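Local coordinates for putative gdp-fucose protein o-fucosyltransferase 1 (Caenorhabditis elegans, PDB 3ZY2) that belongs to the GT-B clan of glycosyltransferases as a putative protein O-fucosyltransferase and holds guanosine-5'-diphosphate in a pocket, at residues I11-C16 with V42-I47; L28-F33 with S173-F178; A207-P212 with A280-V285. All blocks are in the same frame, centred on the assembly; numbering follows the deposited sequence.

Contact 1. Residues I11-C16 with V42-I47; sequences IVFCPC and VLPNFI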
ATOM      1  N   ILE A  11       7.146  18.152  -6.105  1.00 19.08           N
ATOM      2  CA  ILE A  11       6.947  16.733  -5.840  1.00 17.79           C
ATOM      3  C   ILE A  11       8.291  16.049  -5.990  1.00 17.25           C
ATOM      4  O   ILE A  11       8.985  16.290  -6.976  1.00 16.80           O
ATOM      5  CB  ILE A  11       5.941  16.101  -6.833  1.00 17.26           C
ATOM      6  CG1 ILE A  11       4.529  16.616  -6.585  1.00 18.54           C
ATOM      7  CG2 ILE A  11       5.954  14.566  -6.759  1.00 17.57           C
ATOM      8  CD1 ILE A  11       3.637  16.475  -7.813  1.00 20.12           C
ATOM      9  N   VAL A  12       8.635  15.197  -5.035  1.00 16.63           N
ATOM     10  CA  VAL A  12       9.855  14.368  -5.124  1.00 16.83           C
ATOM     11  C   VAL A  12       9.464  12.947  -4.760  1.00 16.70           C
ATOM     12  O   VAL A  12       8.580  12.737  -3.910  1.00 16.67           O
ATOM     13  CB  VAL A  12      11.018  14.916  -4.235  1.00 17.66           C
ATOM     14  CG1 VAL A  12      10.650  14.944  -2.741  1.00 18.70           C
ATOM     15  CG2 VAL A  12      12.309  14.117  -4.483  1.00 17.97           C
ATOM     16  N   PHE A  13      10.062  11.970  -5.432  1.00 16.66           N
ATOM     17  CA  PHE A  13       9.679  10.571  -5.196  1.00 16.84           C
ATOM     18  C   PHE A  13      10.821   9.630  -5.483  1.00 17.03           C
ATOM     19  O   PHE A  13      11.773   9.983  -6.212  1.00 15.86           O
ATOM     20  CB  PHE A  13       8.439  10.173  -6.039  1.00 16.88           C
ATOM     21  CG  PHE A  13       8.764   9.851  -7.479  1.00 16.61           C
ATOM     22  CD1 PHE A  13       9.058  10.866  -8.383  1.00 16.20           C
ATOM     23  CD2 PHE A  13       8.796   8.511  -7.903  1.00 16.61           C
ATOM     24  CE1 PHE A  13       9.391  10.556  -9.715  1.00 17.89           C
ATOM     25  CE2 PHE A  13       9.138   8.188  -9.238  1.00 16.38           C
ATOM     26  CZ  PHE A  13       9.426   9.217 -10.128  1.00 17.28           C
ATOM     27  N   CYS A  14      10.705   8.437  -4.907  1.00 17.79           N
ATOM     28  CA  CYS A  14      11.577   7.312  -5.218  1.00 18.12           C
ATOM     29  C   CYS A  14      10.900   6.380  -6.216  1.00 17.58           C
ATOM     30  O   CYS A  14       9.775   5.926  -5.942  1.00 17.58           O
ATOM     31  CB  CYS A  14      11.901   6.503  -3.968  1.00 19.16           C
ATOM     32  SG  CYS A  14      13.029   5.142  -4.371  1.00 20.67           S
ATOM     33  N   PRO A  15      11.585   6.060  -7.341  1.00 17.57           N
ATOM     34  CA  PRO A  15      11.090   4.997  -8.208  1.00 17.22           C
ATOM     35  C   PRO A  15      11.538   3.688  -7.574  1.00 17.11           C
ATOM     36  O   PRO A  15      12.476   3.036  -8.041  1.00 16.16           O
ATOM     37  CB  PRO A  15      11.806   5.247  -9.544  1.00 18.04           C
ATOM     38  CG  PRO A  15      13.032   6.005  -9.204  1.00 19.56           C
ATOM     39  CD  PRO A  15      12.887   6.591  -7.803  1.00 18.15           C
ATOM     40  N   CYS A  16      10.865   3.335  -6.488  1.00 17.28           N
ATOM     41  CA  CYS A  16      11.402   2.353  -5.552  1.00 18.19           C
ATOM     42  C   CYS A  16      10.896   0.946  -5.790  1.00 18.58           C
ATOM     43  O   CYS A  16      11.100   0.066  -4.956  1.00 18.53           O
ATOM     44  CB  CYS A  16      11.098   2.794  -4.111  1.00 18.88           C
ATOM     45  SG  CYS A  16      12.471   3.603  -3.226  1.00 23.02           S
ATOM     46  N   VAL A  42      10.605  17.069  -9.164  1.00 16.01           N
ATOM     47  CA  VAL A  42      12.016  16.780  -9.002  1.00 15.42           C
ATOM     48  C   VAL A  42      12.312  15.491  -9.764  1.00 14.45           C
ATOM     49  O   VAL A  42      11.681  14.461  -9.526  1.00 15.03           O
ATOM     50  CB  VAL A  42      12.432  16.615  -7.514  1.00 15.21           C
ATOM     51  CG1 VAL A  42      13.950  16.349  -7.395  1.00 15.30           C
ATOM     52  CG2 VAL A  42      11.996  17.855  -6.678  1.00 18.23           C
ATOM     53  N   LEU A  43      13.246  15.569 -10.708  1.00 14.56           N
ATOM     54  CA  LEU A  43      13.533  14.410 -11.546  1.00 14.79           C
ATOM     55  C   LEU A  43      14.192  13.324 -10.678  1.00 15.19           C
ATOM     56  O   LEU A  43      15.130  13.597  -9.915  1.00 16.91           O
ATOM     57  CB  LEU A  43      14.401  14.827 -12.735  1.00 15.10           C
ATOM     58  CG  LEU A  43      13.699  15.757 -13.730  1.00 15.25           C
ATOM     59  CD1 LEU A  43      14.728  16.468 -14.614  1.00 15.77           C
ATOM     60  CD2 LEU A  43      12.709  14.980 -14.592  1.00 15.02           C
ATOM     61  N   PRO A  44      13.679  12.077 -10.734  1.00 14.68           N
ATOM     62  CA  PRO A  44      14.171  11.041  -9.836  1.00 15.02           C
ATOM     63  C   PRO A  44      15.571  10.577 -10.197  1.00 14.60           C
ATOM     64  O   PRO A  44      15.967  10.649 -11.371  1.00 16.02           O
ATOM     65  CB  PRO A  44      13.196   9.889 -10.079  1.00 15.34           C
ATOM     66  CG  PRO A  44      12.769  10.052 -11.507  1.00 14.73           C
ATOM     67  CD  PRO A  44      12.691  11.571 -11.710  1.00 14.58           C
ATOM     68  N   ASN A  45      16.326  10.115  -9.209  1.00 13.40           N
ATOM     69  CA  ASN A  45      17.457   9.239  -9.515  1.00 13.91           C
ATOM     70  C   ASN A  45      16.876   7.892  -9.878  1.00 12.92           C
ATOM     71  O   ASN A  45      15.963   7.374  -9.186  1.00 13.79           O
ATOM     72  CB  ASN A  45      18.354   9.072  -8.305  1.00 13.81           C
ATOM     73  CG  ASN A  45      19.135  10.331  -7.974  1.00 15.93           C
ATOM     74  OD1 ASN A  45      19.532  11.115  -8.866  1.00 17.69           O
ATOM     75  ND2 ASN A  45      19.386  10.521  -6.685  1.00 15.99           N
ATOM     76  N   PHE A  46      17.351   7.326 -10.979  1.00 11.83           N
ATOM     77  CA  PHE A  46      17.024   5.921 -11.256  1.00 12.12           C
ATOM     78  C   PHE A  46      17.900   4.992 -10.449  1.00 13.20           C
ATOM     79  O   PHE A  46      18.857   5.432  -9.842  1.00 14.07           O
ATOM     80  CB  PHE A  46      17.115   5.643 -12.764  1.00 12.24           C
ATOM     81  CG  PHE A  46      16.074   6.393 -13.547  1.00 10.99           C
ATOM     82  CD1 PHE A  46      14.758   5.923 -13.544  1.00 12.33           C
ATOM     83  CD2 PHE A  46      16.393   7.562 -14.255  1.00 12.33           C
ATOM     84  CE1 PHE A  46      13.735   6.601 -14.258  1.00 14.42           C
ATOM     85  CE2 PHE A  46      15.352   8.253 -14.972  1.00 12.75           C
ATOM     86  CZ  PHE A  46      14.048   7.754 -14.965  1.00 13.94           C
ATOM     87  N   ILE A  47      17.542   3.720 -10.416  1.00 12.87           N
ATOM     88  CA  ILE A  47      18.163   2.801  -9.487  1.00 13.46           C
ATOM     89  C   ILE A  47      18.665   1.575 -10.221  1.00 13.89           C
ATOM     90  O   ILE A  47      17.935   0.967 -10.997  1.00 13.62           O
ATOM     91  CB  ILE A  47      17.162   2.408  -8.381  1.00 13.24           C
ATOM     92  CG1 ILE A  47      16.668   3.657  -7.626  1.00 15.01           C
ATOM     93  CG2 ILE A  47      17.838   1.467  -7.380  1.00 15.39           C
ATOM     94  CD1 ILE A  47      15.622   3.398  -6.552  1.00 16.84           C
TER
HETATM   95  O   HOH W   1      11.999  12.578  -7.535  1.00 17.49           O
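Val42 N donates to Ile11 O at 2.8 Å, and the bond is nearly straight, with 168° at the hydrogen. Beside it Val12 and Val42 run alongside each other in the same direction, with Val12 CG2 against Val42 CB at 3.9 Å. One step on, a water takes over the pairing of the two chains: it accepts from Phe13 N and donates to Val42 O at 2.8 Å. Phe13 CZ and CE1 lie obliquely against Pro44, CZ 3.7 Å from Pro44 CG. Pro15, the centre of an inverse gamma turn, presses its CG to 3.2 Å from Asn45 O. At the far end Ile47 CD1 reaches Cys14 SG at 3.8 Å, a sulphur of the Cys14-Cys16 disulfide, which spans the turn at Pro15.

Further out, Ile11 and Thr40 continue the backbone pairing of parallel strands 10-13 and 40-42. Gln23 OE1 accepts from Ile47 N and Tyr125 OH bonds Asn45 N, while Phe46 meets Phe20 of the nucleotide pocket edge-to-face.

Chemically, the chains run on nearly parallel, but the CA spacing goes from 5.1 Å at Val12 and Val42 to 6.5 Å at Phe13 and Pro44, and water and apolar contacts take the place of direct pairing. Asn45 O is buried without a hydrogen-bond partner in the model, so the Pro15 ring carbons beside it probably offer it at most a weak electrostatic contact.

Contact 2. Residues L28-F33 with S173-F178; sequences LGVLAF and SAPAPF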
ATOM      1  N   LEU A  28       6.402   7.733 -16.016  1.00 11.21           N
ATOM      2  CA  LEU A  28       5.417   8.322 -16.956  1.00 12.56           C
ATOM      3  C   LEU A  28       4.157   8.762 -16.220  1.00 11.89           C
ATOM      4  O   LEU A  28       3.649   9.860 -16.461  1.00 13.91           O
ATOM      5  CB  LEU A  28       5.040   7.318 -18.040  1.00 12.14           C
ATOM      6  CG  LEU A  28       6.208   6.837 -18.896  1.00 12.73           C
ATOM      7  CD1 LEU A  28       5.633   5.876 -19.937  1.00 15.64           C
ATOM      8  CD2 LEU A  28       6.944   7.988 -19.536  1.00 13.72           C
ATOM      9  N   GLY A  29       3.636   7.897 -15.349  1.00 13.15           N
ATOM     10  CA  GLY A  29       2.453   8.249 -14.534  1.00 13.82           C
ATOM     11  C   GLY A  29       2.720   9.392 -13.579  1.00 14.54           C
ATOM     12  O   GLY A  29       1.874  10.258 -13.367  1.00 15.18           O
ATOM     13  N   VAL A  30       3.926   9.429 -13.017  1.00 13.57           N
ATOM     14  CA  VAL A  30       4.259  10.526 -12.107  1.00 13.97           C
ATOM     15  C   VAL A  30       4.360  11.869 -12.827  1.00 15.40           C
ATOM     16  O   VAL A  30       3.922  12.901 -12.312  1.00 15.43           O
ATOM     17  CB  VAL A  30       5.527  10.249 -11.254  1.00 13.65           C
ATOM     18  CG1 VAL A  30       5.744  11.417 -10.297  1.00 14.64           C
ATOM     19  CG2 VAL A  30       5.426   8.925 -10.464  1.00 14.26           C
ATOM     20  N   LEU A  31       4.913  11.859 -14.033  1.00 14.48           N
ATOM     21  CA  LEU A  31       4.962  13.073 -14.840  1.00 15.10           C
ATOM     22  C   LEU A  31       3.554  13.640 -15.044  1.00 15.56           C
ATOM     23  O   LEU A  31       3.350  14.844 -14.861  1.00 16.80           O
ATOM     24  CB  LEU A  31       5.630  12.782 -16.177  1.00 14.46           C
ATOM     25  CG  LEU A  31       7.166  12.766 -16.124  1.00 14.29           C
ATOM     26  CD1 LEU A  31       7.740  11.995 -17.299  1.00 16.00           C
ATOM     27  CD2 LEU A  31       7.748  14.167 -16.117  1.00 13.90           C
ATOM     28  N   ALA A  32       2.607  12.764 -15.390  1.00 15.46           N
ATOM     29  CA  ALA A  32       1.207  13.181 -15.600  1.00 16.09           C
ATOM     30  C   ALA A  32       0.601  13.737 -14.305  1.00 17.32           C
ATOM     31  O   ALA A  32      -0.099  14.775 -14.311  1.00 18.78           O
ATOM     32  CB  ALA A  32       0.402  12.033 -16.138  1.00 16.02           C
ATOM     33  N   PHE A  33       0.881  13.048 -13.195  1.00 16.41           N
ATOM     34  CA  PHE A  33       0.418  13.469 -11.873  1.00 18.57           C
ATOM     35  C   PHE A  33       0.920  14.867 -11.493  1.00 19.11           C
ATOM     36  O   PHE A  33       0.132  15.714 -11.036  1.00 20.53           O
ATOM     37  CB  PHE A  33       0.855  12.411 -10.858  1.00 17.32           C
ATOM     38  CG  PHE A  33       0.520  12.744  -9.413  1.00 19.60           C
ATOM     39  CD1 PHE A  33      -0.795  12.684  -8.960  1.00 22.85           C
ATOM     40  CD2 PHE A  33       1.526  13.054  -8.500  1.00 21.40           C
ATOM     41  CE1 PHE A  33      -1.103  12.959  -7.620  1.00 23.80           C
ATOM     42  CE2 PHE A  33       1.216  13.331  -7.146  1.00 23.76           C
ATOM     43  CZ  PHE A  33      -0.095  13.270  -6.721  1.00 23.95           C
ATOM     44  N   SER A 173       6.927   5.734  -2.443  1.00 23.31           N
ATOM     45  CA  SER A 173       6.473   4.947  -3.576  1.00 23.56           C
ATOM     46  C   SER A 173       5.894   5.866  -4.638  1.00 22.10           C
ATOM     47  O   SER A 173       5.118   6.762  -4.335  1.00 22.98           O
ATOM     48  CB  SER A 173       5.430   3.929  -3.146  1.00 24.10           C
ATOM     49  OG  SER A 173       6.061   2.847  -2.492  1.00 27.13           O
ATOM     50  N   ALA A 174       6.248   5.603  -5.890  1.00 20.83           N
ATOM     51  CA  ALA A 174       5.817   6.459  -6.990  1.00 19.74           C
ATOM     52  C   ALA A 174       4.297   6.604  -6.986  1.00 19.69           C
ATOM     53  O   ALA A 174       3.590   5.582  -6.971  1.00 19.61           O
ATOM     54  CB  ALA A 174       6.299   5.873  -8.311  1.00 18.81           C
ATOM     55  N   PRO A 175       3.781   7.858  -7.026  1.00 20.19           N
ATOM     56  CA  PRO A 175       2.328   8.055  -7.032  1.00 20.27           C
ATOM     57  C   PRO A 175       1.747   7.860  -8.432  1.00 19.98           C
ATOM     58  O   PRO A 175       1.222   8.806  -9.058  1.00 21.01           O
ATOM     59  CB  PRO A 175       2.161   9.505  -6.543  1.00 20.60           C
ATOM     60  CG  PRO A 175       3.411  10.175  -6.940  1.00 20.91           C
ATOM     61  CD  PRO A 175       4.500   9.132  -6.816  1.00 20.20           C
ATOM     62  N   ALA A 176       1.858   6.623  -8.908  1.00 18.63           N
ATOM     63  CA  ALA A 176       1.485   6.272 -10.279  1.00 18.23           C
ATOM     64  C   ALA A 176       1.110   4.808 -10.352  1.00 17.87           C
ATOM     65  O   ALA A 176       1.657   3.992  -9.622  1.00 17.17           O
ATOM     66  CB  ALA A 176       2.650   6.516 -11.216  1.00 18.64           C
ATOM     67  N   PRO A 177       0.205   4.449 -11.268  1.00 17.67           N
ATOM     68  CA  PRO A 177      -0.115   3.039 -11.445  1.00 18.06           C
ATOM     69  C   PRO A 177       1.043   2.204 -11.952  1.00 17.43           C
ATOM     70  O   PRO A 177       1.962   2.708 -12.610  1.00 16.64           O
ATOM     71  CB  PRO A 177      -1.204   3.059 -12.529  1.00 18.46           C
ATOM     72  CG  PRO A 177      -1.807   4.372 -12.437  1.00 19.23           C
ATOM     73  CD  PRO A 177      -0.710   5.316 -12.034  1.00 18.37           C
ATOM     74  N   PHE A 178       0.999   0.919 -11.627  1.00 16.90           N
ATOM     75  CA  PHE A 178       1.855  -0.057 -12.245  1.00 16.97           C
ATOM     76  C   PHE A 178       1.076  -1.337 -12.431  1.00 17.25           C
ATOM     77  O   PHE A 178       0.433  -1.797 -11.494  1.00 18.10           O
ATOM     78  CB  PHE A 178       3.089  -0.357 -11.396  1.00 16.54           C
ATOM     79  CG  PHE A 178       3.955  -1.421 -11.999  1.00 17.66           C
ATOM     80  CD1 PHE A 178       4.860  -1.094 -13.008  1.00 17.70           C
ATOM     81  CD2 PHE A 178       3.793  -2.758 -11.648  1.00 19.55           C
ATOM     82  CE1 PHE A 178       5.659  -2.077 -13.616  1.00 19.16           C
ATOM     83  CE2 PHE A 178       4.591  -3.756 -12.232  1.00 21.33           C
ATOM     84  CZ  PHE A 178       5.524  -3.409 -13.235  1.00 20.74           C
TER
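Gly29 and Ala176 bring helix 20-37 and the irregular segment 173-178 together, their CA atoms 4.8 Å apart. With no side chain on Gly29, the Ala176 methyl can settle directly on the helix backbone, its CB 3.7 Å from Gly29 C and equally near Val30 N. Val30 then works through a single branch: CG2, anti to the carbonyl carbon, lies among three neighbours, touching Ala174 CB, Pro175 CD and Ala176 CB, the last at 3.8 Å. One turn along, Phe33 and Pro175 cross at about a right angle. The proline puts its CB over one ring face, displaced from the centre toward the CD2/CE2 side and 3.9 Å above the plane, a CH-pi contact 23° off the normal; Pro175 CG sits 3.8 Å from Phe33 CD2. An inverse gamma turn centred on Pro175, with its weak Ala176 N to Ala174 O bond, puts Ala174, Pro175 and Ala176 against the helix.

Trp157 meets the Phe33 ring edge-to-face, and Gln26, one turn before Val30, bonds Ala176 O through NE2. Phe13 packs on Val30, Ala174 and Pro175. This is the Rossmann-like pattern of the N-terminal half: the helix that follows the first strand packs on the loop leaving the adjacent parallel strand, 168-171.

Contact 3. Residues A207-P212 with A280-V285; sequences ANLAKP and AKSVFV
Leu209, the first residue to leave the helical conformation after helix 195-208, sends its side chain across to strand 282-287. Its CB starts 3.5 Å from Ser282 OG, and CG, held anti to the carbonyl carbon (chi1 -63°), is still 4.2 Å from the same oxygen. There the chain forks. CD2 touches both Ser282 OG and Val283 O, each at 3.6 Å, while CD1 goes on to Phe284, 3.8 Å from its CB and oblique to the start of its ring. Ile321 of helix 315-324 touches both Leu209 and Phe284, so the leucine is buried between strand and helix.

The same serine hydroxyl does polar work. Ser282 OG donates to Ala210 O at 2.7 Å, approaching at a C=O...O angle of 132°, with OG set between its own backbone N and carbonyl carbon. Here the chain is about to enter strand 213-218, the neighbour of 282-287 in the parallel sheet of the C-terminal Rossmann-like half, as expected for a GT-B glycosyltransferase; Ser282 in turn bonds Val214 through the backbone.

Pro212, after a cis peptide bond, is the last residue before that strand. Its O accepts from Lys281 N at 2.8 Å, with 163° at the hydrogen, and also takes a CA-H...O contact from Ala280 CA at 3.2 Å. Ala210 CB packs on Lys281 CB at the exposed side. The lysine chain bends at chi2 and chi4, and NZ bonds Gly279 O, while Lys211 turns outward to a salt bridge with Asp326.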
ATOM      1  N   ALA A 207      29.120   1.391 -37.097  1.00 15.74           N
ATOM      2  CA  ALA A 207      30.267   0.472 -37.177  1.00 16.90           C
ATOM      3  C   ALA A 207      29.882  -0.966 -37.415  1.00 16.41           C
ATOM      4  O   ALA A 207      30.635  -1.727 -38.073  1.00 18.42           O
ATOM      5  CB  ALA A 207      31.088   0.549 -35.900  1.00 17.79           C
ATOM      6  N   ASN A 208      28.728  -1.367 -36.882  1.00 14.87           N
ATOM      7  CA  ASN A 208      28.383  -2.782 -36.793  1.00 14.80           C
ATOM      8  C   ASN A 208      27.161  -3.270 -37.543  1.00 14.34           C
ATOM      9  O   ASN A 208      27.083  -4.464 -37.854  1.00 15.33           O
ATOM     10  CB  ASN A 208      28.261  -3.207 -35.333  1.00 14.81           C
ATOM     11  CG  ASN A 208      29.529  -2.947 -34.557  1.00 16.95           C
ATOM     12  OD1 ASN A 208      30.533  -3.642 -34.734  1.00 22.54           O
ATOM     13  ND2 ASN A 208      29.496  -1.941 -33.700  1.00 19.10           N
ATOM     14  N   LEU A 209      26.199  -2.382 -37.784  1.00 14.19           N
ATOM     15  CA  LEU A 209      24.854  -2.808 -38.182  1.00 13.30           C
ATOM     16  C   LEU A 209      24.473  -2.249 -39.550  1.00 13.28           C
ATOM     17  O   LEU A 209      23.949  -1.125 -39.653  1.00 14.88           O
ATOM     18  CB  LEU A 209      23.828  -2.394 -37.111  1.00 13.68           C
ATOM     19  CG  LEU A 209      24.015  -3.035 -35.723  1.00 12.82           C
ATOM     20  CD1 LEU A 209      23.078  -2.370 -34.703  1.00 14.35           C
ATOM     21  CD2 LEU A 209      23.775  -4.549 -35.790  1.00 14.64           C
ATOM     22  N   ALA A 210      24.712  -3.040 -40.591  1.00 12.28           N
ATOM     23  CA  ALA A 210      24.279  -2.662 -41.942  1.00 12.09           C
ATOM     24  C   ALA A 210      22.754  -2.554 -41.931  1.00 11.82           C
ATOM     25  O   ALA A 210      22.028  -3.348 -41.295  1.00 12.54           O
ATOM     26  CB  ALA A 210      24.763  -3.673 -42.979  1.00 12.05           C
ATOM     27  N   LYS A 211      22.266  -1.523 -42.619  1.00 13.16           N
ATOM     28  CA  LYS A 211      20.825  -1.244 -42.653  1.00 12.63           C
ATOM     29  C   LYS A 211      20.169  -1.815 -43.908  1.00 12.99           C
ATOM     30  O   LYS A 211      20.804  -1.949 -44.952  1.00 14.57           O
ATOM     31  CB  LYS A 211      20.598   0.256 -42.566  1.00 13.66           C
ATOM     32  CG  LYS A 211      20.894   0.799 -41.124  1.00 15.90           C
ATOM     33  CD  LYS A 211      20.873   2.327 -41.031  1.00 23.30           C
ATOM     34  CE  LYS A 211      19.451   2.914 -41.144  1.00 26.40           C
ATOM     35  NZ  LYS A 211      18.560   2.457 -40.036  1.00 27.38           N
ATOM     36  N   PRO A 212      18.879  -2.174 -43.795  1.00 12.15           N
ATOM     37  CA  PRO A 212      18.041  -2.061 -42.585  1.00 12.00           C
ATOM     38  C   PRO A 212      18.351  -3.172 -41.595  1.00 11.29           C
ATOM     39  O   PRO A 212      18.761  -4.267 -41.995  1.00 12.79           O
ATOM     40  CB  PRO A 212      16.620  -2.225 -43.129  1.00 13.10           C
ATOM     41  CG  PRO A 212      16.752  -2.960 -44.425  1.00 13.69           C
ATOM     42  CD  PRO A 212      18.148  -2.723 -44.966  1.00 13.01           C
ATOM     43  N   ALA A 280      16.675  -7.537 -44.254  1.00 14.41           N
ATOM     44  CA  ALA A 280      17.624  -7.020 -43.269  1.00 13.78           C
ATOM     45  C   ALA A 280      19.066  -7.349 -43.642  1.00 14.08           C
ATOM     46  O   ALA A 280      19.342  -8.442 -44.183  1.00 14.08           O
ATOM     47  CB  ALA A 280      17.306  -7.568 -41.903  1.00 13.82           C
ATOM     48  N   LYS A 281      19.966  -6.409 -43.355  1.00 13.29           N
ATOM     49  CA  LYS A 281      21.393  -6.631 -43.605  1.00 13.60           C
ATOM     50  C   LYS A 281      22.207  -6.899 -42.352  1.00 13.60           C
ATOM     51  O   LYS A 281      23.410  -7.167 -42.443  1.00 14.46           O
ATOM     52  CB  LYS A 281      21.995  -5.495 -44.436  1.00 14.20           C
ATOM     53  CG  LYS A 281      21.364  -5.375 -45.830  1.00 17.62           C
ATOM     54  CD  LYS A 281      21.613  -6.631 -46.671  1.00 24.08           C
ATOM     55  CE  LYS A 281      20.884  -6.591 -48.020  1.00 29.64           C
ATOM     56  NZ  LYS A 281      19.450  -7.013 -47.894  1.00 31.09           N
ATOM     57  N   SER A 282      21.538  -6.878 -41.205  1.00 12.57           N
ATOM     58  CA  SER A 282      22.134  -7.241 -39.937  1.00 12.47           C
ATOM     59  C   SER A 282      21.049  -7.368 -38.879  1.00 11.87           C
ATOM     60  O   SER A 282      19.897  -6.928 -39.082  1.00 12.15           O
ATOM     61  CB  SER A 282      23.168  -6.184 -39.502  1.00 12.27           C
ATOM     62  OG  SER A 282      22.542  -4.965 -39.136  1.00 12.05           O
ATOM     63  N   VAL A 283      21.437  -7.967 -37.749  1.00 12.15           N
ATOM     64  CA  VAL A 283      20.570  -8.120 -36.584  1.00 11.87           C
ATOM     65  C   VAL A 283      21.320  -7.627 -35.344  1.00 11.41           C
ATOM     66  O   VAL A 283      22.526  -7.866 -35.192  1.00 12.73           O
ATOM     67  CB  VAL A 283      20.110  -9.607 -36.403  1.00 12.63           C
ATOM     68  CG1 VAL A 283      19.415  -9.805 -35.041  1.00 13.51           C
ATOM     69  CG2 VAL A 283      19.202 -10.024 -37.568  1.00 13.44           C
ATOM     70  N   PHE A 284      20.606  -6.892 -34.504  1.00 11.14           N
ATOM     71  CA  PHE A 284      21.115  -6.490 -33.202  1.00 10.57           C
ATOM     72  C   PHE A 284      20.373  -7.255 -32.123  1.00 10.64           C
ATOM     73  O   PHE A 284      19.141  -7.348 -32.149  1.00 11.09           O
ATOM     74  CB  PHE A 284      20.914  -4.991 -32.988  1.00 10.04           C
ATOM     75  CG  PHE A 284      21.307  -4.533 -31.613  1.00 10.06           C
ATOM     76  CD1 PHE A 284      22.662  -4.480 -31.230  1.00 13.00           C
ATOM     77  CD2 PHE A 284      20.327  -4.177 -30.690  1.00  9.99           C
ATOM     78  CE1 PHE A 284      23.038  -4.035 -29.964  1.00 12.67           C
ATOM     79  CE2 PHE A 284      20.696  -3.731 -29.407  1.00 12.25           C
ATOM     80  CZ  PHE A 284      22.066  -3.686 -29.047  1.00 12.55           C
ATOM     81  N   VAL A 285      21.120  -7.758 -31.145  1.00 11.12           N
ATOM     82  CA  VAL A 285      20.505  -8.461 -30.014  1.00 12.59           C
ATOM     83  C   VAL A 285      20.847  -7.773 -28.692  1.00 12.01           C
ATOM     84  O   VAL A 285      22.038  -7.589 -28.357  1.00 13.09           O
ATOM     85  CB  VAL A 285      21.022  -9.915 -29.905  1.00 13.34           C
ATOM     86  CG1 VAL A 285      20.381 -10.634 -28.692  1.00 13.39           C
ATOM     87  CG2 VAL A 285      20.792 -10.706 -31.200  1.00 14.36           C
TER

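Overall arrangement
From the N terminus, strand 10-13 leads into helix 20-37, and contact 1 closes the first loop when the chain returns at 42-47, about 26 residues later. Contact 2 opens on that helix, inside the loop, and closes only at 173-178, so the two cross. They also touch: Ile11 CD1 lies 4.0 Å from Phe33 CE2, joining strand and helix in the N-terminal half of the fold. Contact 3 lies in series, opening after both have closed; it ties the end of helix 195-208 to strand 282-287 in the C-terminal half. Its centre is about 35 Å from that of contact 1, on the other side of the chain's centre.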